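PDB 6NPS: AxyAgu115A from Amphibacillus xylanus NBRC 15112, which probably hydrolyses glycosidic bonds as a family GH115 alpha-glucuronidase, removing glucuronic acid side groups from hemicelluloses such as arabinoglucuronoxylan. Local coordinates for residues 857-862 with 918-923. The protein carries 3 engineered substitutions. Sequence-based numbering, arbitrary orientation.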
loop_
_atom_site.group_PDB
_atom_site.type_symbol
_atom_site.label_atom_id
_atom_site.label_comp_id
_atom_site.label_asym_id
_atom_site.label_seq_id
_atom_site.Cartn_x
_atom_site.Cartn_y
_atom_site.Cartn_z
ATOM N N ALA A 857 -38.449 10.184 2.005
ATOM C CA ALA A 857 -38.216 11.533 2.491
ATOM C C ALA A 857 -37.033 11.511 3.456
ATOM O O ALA A 857 -36.694 10.473 4.028
ATOM C CB ALA A 857 -39.481 12.083 3.166
ATOM N N GLY A 858 -36.370 12.640 3.604
ATOM C CA GLY A 858 -35.309 12.733 4.579
ATOM C C GLY A 858 -34.233 13.691 4.129
ATOM O O GLY A 858 -34.385 14.416 3.142
ATOM N N VAL A 859 -33.135 13.672 4.880
ATOM C CA VAL A 859 -31.997 14.527 4.602
ATOM C C VAL A 859 -31.113 13.841 3.579
ATOM O O VAL A 859 -30.734 12.663 3.740
ATOM C CB VAL A 859 -31.211 14.841 5.881
ATOM C CG1 VAL A 859 -30.121 15.881 5.574
ATOM C CG2 VAL A 859 -32.175 15.358 6.955
ATOM N N TYR A 860 -30.799 14.574 2.519
ATOM C CA TYR A 860 -29.925 14.106 1.461
ATOM C C TYR A 860 -28.689 14.978 1.414
ATOM O O TYR A 860 -28.723 16.163 1.782
ATOM C CB TYR A 860 -30.655 14.107 0.091
ATOM C CG TYR A 860 -31.609 12.929 -0.003
ATOM C CD1 TYR A 860 -32.814 12.942 0.686
ATOM C CD2 TYR A 860 -31.279 11.779 -0.737
ATOM C CE1 TYR A 860 -33.693 11.849 0.631
ATOM C CE2 TYR A 860 -32.153 10.683 -0.798
ATOM C CZ TYR A 860 -33.355 10.731 -0.110
ATOM O OH TYR A 860 -34.228 9.661 -0.141
ATOM N N GLU A 861 -27.596 14.381 0.954
ATOM C CA GLU A 861 -26.410 15.140 0.594
ATOM C C GLU A 861 -26.510 15.531 -0.873
ATOM O O GLU A 861 -26.826 14.699 -1.725
ATOM C CB GLU A 861 -25.128 14.346 0.843
ATOM C CG GLU A 861 -24.842 14.106 2.316
ATOM C CD GLU A 861 -24.076 15.244 2.990
ATOM O OE1 GLU A 861 -24.114 16.391 2.491
ATOM O OE2 GLU A 861 -23.433 14.989 4.035
ATOM N N LEU A 862 -26.259 16.805 -1.149
ATOM C CA LEU A 862 -26.233 17.355 -2.493
ATOM C C LEU A 862 -24.800 17.797 -2.748
ATOM O O LEU A 862 -24.298 18.703 -2.084
ATOM C CB LEU A 862 -27.227 18.512 -2.619
ATOM C CG LEU A 862 -27.224 19.353 -3.887
ATOM C CD1 LEU A 862 -27.834 18.580 -5.024
ATOM C CD2 LEU A 862 -28.024 20.645 -3.649
ATOM N N LYS A 918 -20.330 20.017 -0.761
ATOM C CA LYS A 918 -21.490 19.268 -0.278
ATOM C C LYS A 918 -22.337 20.131 0.646
ATOM O O LYS A 918 -21.806 20.897 1.459
ATOM C CB LYS A 918 -21.096 17.995 0.498
ATOM C CG LYS A 918 -20.534 16.908 -0.352
ATOM C CD LYS A 918 -20.205 15.671 0.467
ATOM C CE LYS A 918 -19.150 14.818 -0.239
ATOM N NZ LYS A 918 -18.696 13.666 0.587
ATOM N N THR A 919 -23.653 19.970 0.538
ATOM C CA THR A 919 -24.631 20.650 1.370
ATOM C C THR A 919 -25.762 19.664 1.652
ATOM O O THR A 919 -26.028 18.776 0.849
ATOM C CB THR A 919 -25.146 21.936 0.670
ATOM O OG1 THR A 919 -25.996 22.670 1.550
ATOM C CG2 THR A 919 -25.920 21.597 -0.583
ATOM N N LYS A 920 -26.404 19.792 2.808
ATOM C CA LYS A 920 -27.536 18.930 3.123
ATOM C C LYS A 920 -28.844 19.600 2.703
ATOM O O LYS A 920 -29.010 20.811 2.852
ATOM C CB LYS A 920 -27.568 18.585 4.616
ATOM C CG LYS A 920 -26.398 17.720 5.083
ATOM C CD LYS A 920 -26.643 17.205 6.502
ATOM C CE LYS A 920 -25.345 17.035 7.297
ATOM N NZ LYS A 920 -24.440 15.993 6.723
ATOM N N ILE A 921 -29.769 18.805 2.160
ATOM C CA ILE A 921 -31.084 19.292 1.753
ATOM C C ILE A 921 -32.130 18.315 2.275
ATOM O O ILE A 921 -31.840 17.156 2.567
ATOM C CB ILE A 921 -31.194 19.452 0.213
ATOM C CG1 ILE A 921 -30.989 18.093 -0.484
ATOM C CG2 ILE A 921 -30.152 20.498 -0.309
ATOM C CD1 ILE A 921 -31.340 18.045 -1.992
ATOM N N THR A 922 -33.358 18.792 2.430
ATOM C CA THR A 922 -34.458 17.911 2.808
ATOM C C THR A 922 -35.341 17.690 1.591
ATOM O O THR A 922 -35.766 18.652 0.947
ATOM C CB THR A 922 -35.252 18.481 3.987
ATOM O OG1 THR A 922 -34.339 18.901 5.018
ATOM C CG2 THR A 922 -36.242 17.427 4.563
ATOM N N CYS A 923 -35.574 16.429 1.251
ATOM C CA CYS A 923 -36.436 16.090 0.129
ATOM C C CYS A 923 -37.707 15.415 0.610
ATOM O O CYS A 923 -37.728 14.746 1.653
ATOM C CB CYS A 923 -35.738 15.167 -0.881
ATOM S SG CYS A 923 -34.108 15.693 -1.389
#
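The carbonyl oxygen of I921 is gripped twice: Y860 N donates a nearly straight hydrogen bond of 2.8 Å to I921 O (172° at the hydrogen), and the CA-H of V859 adds a longer contact to the same oxygen. Y860 O is held likewise, by I921 N and the CA-H of K920. G858 with C923 and L862 with T919 are the other hydrogen-bonded pairs of this antiparallel ladder. G858 suits its place because its positive phi (148°) would jam a side chain against the preceding carbonyl. Strands 858-866 and 915-923 pair in the C-terminal GH115 domain, probably a galactose-binding-like beta-sandwich; 940-948 flanks 858-866 on its other edge.

The face bearing Y860, L862, I921 and C923 is buried. The small thiol of C923 fits obliquely beside the Y860 ring, SG 3.7 Å from Y860 CD1, while Y860 OH is hydrogen-bonded to E856 O, just before the segment. L862 CD2 packs against two methyls of the other strand, T919 CG2 at 3.8 Å and I921 CG2 at 4.0 Å; its branched end fills an apolar layer that I882 of strand 879-884 continues.

On the more exposed face E861 and K920 run side by side. E861, long enough to reach the lysine, bends at chi2 (-86°) and K920 bends at its last two torsions, so that K920 NZ meets E861 OE2 at 3.0 Å from above the carboxylate plane. D949 is a long, weak second partner of K920. An alanine at E861 would remove the carboxylate and would probably cost K920 this salt bridge. K920 CD also lies against V859 CG1 (3.8 Å), the apolar part of the lysine packing on the valine methyl.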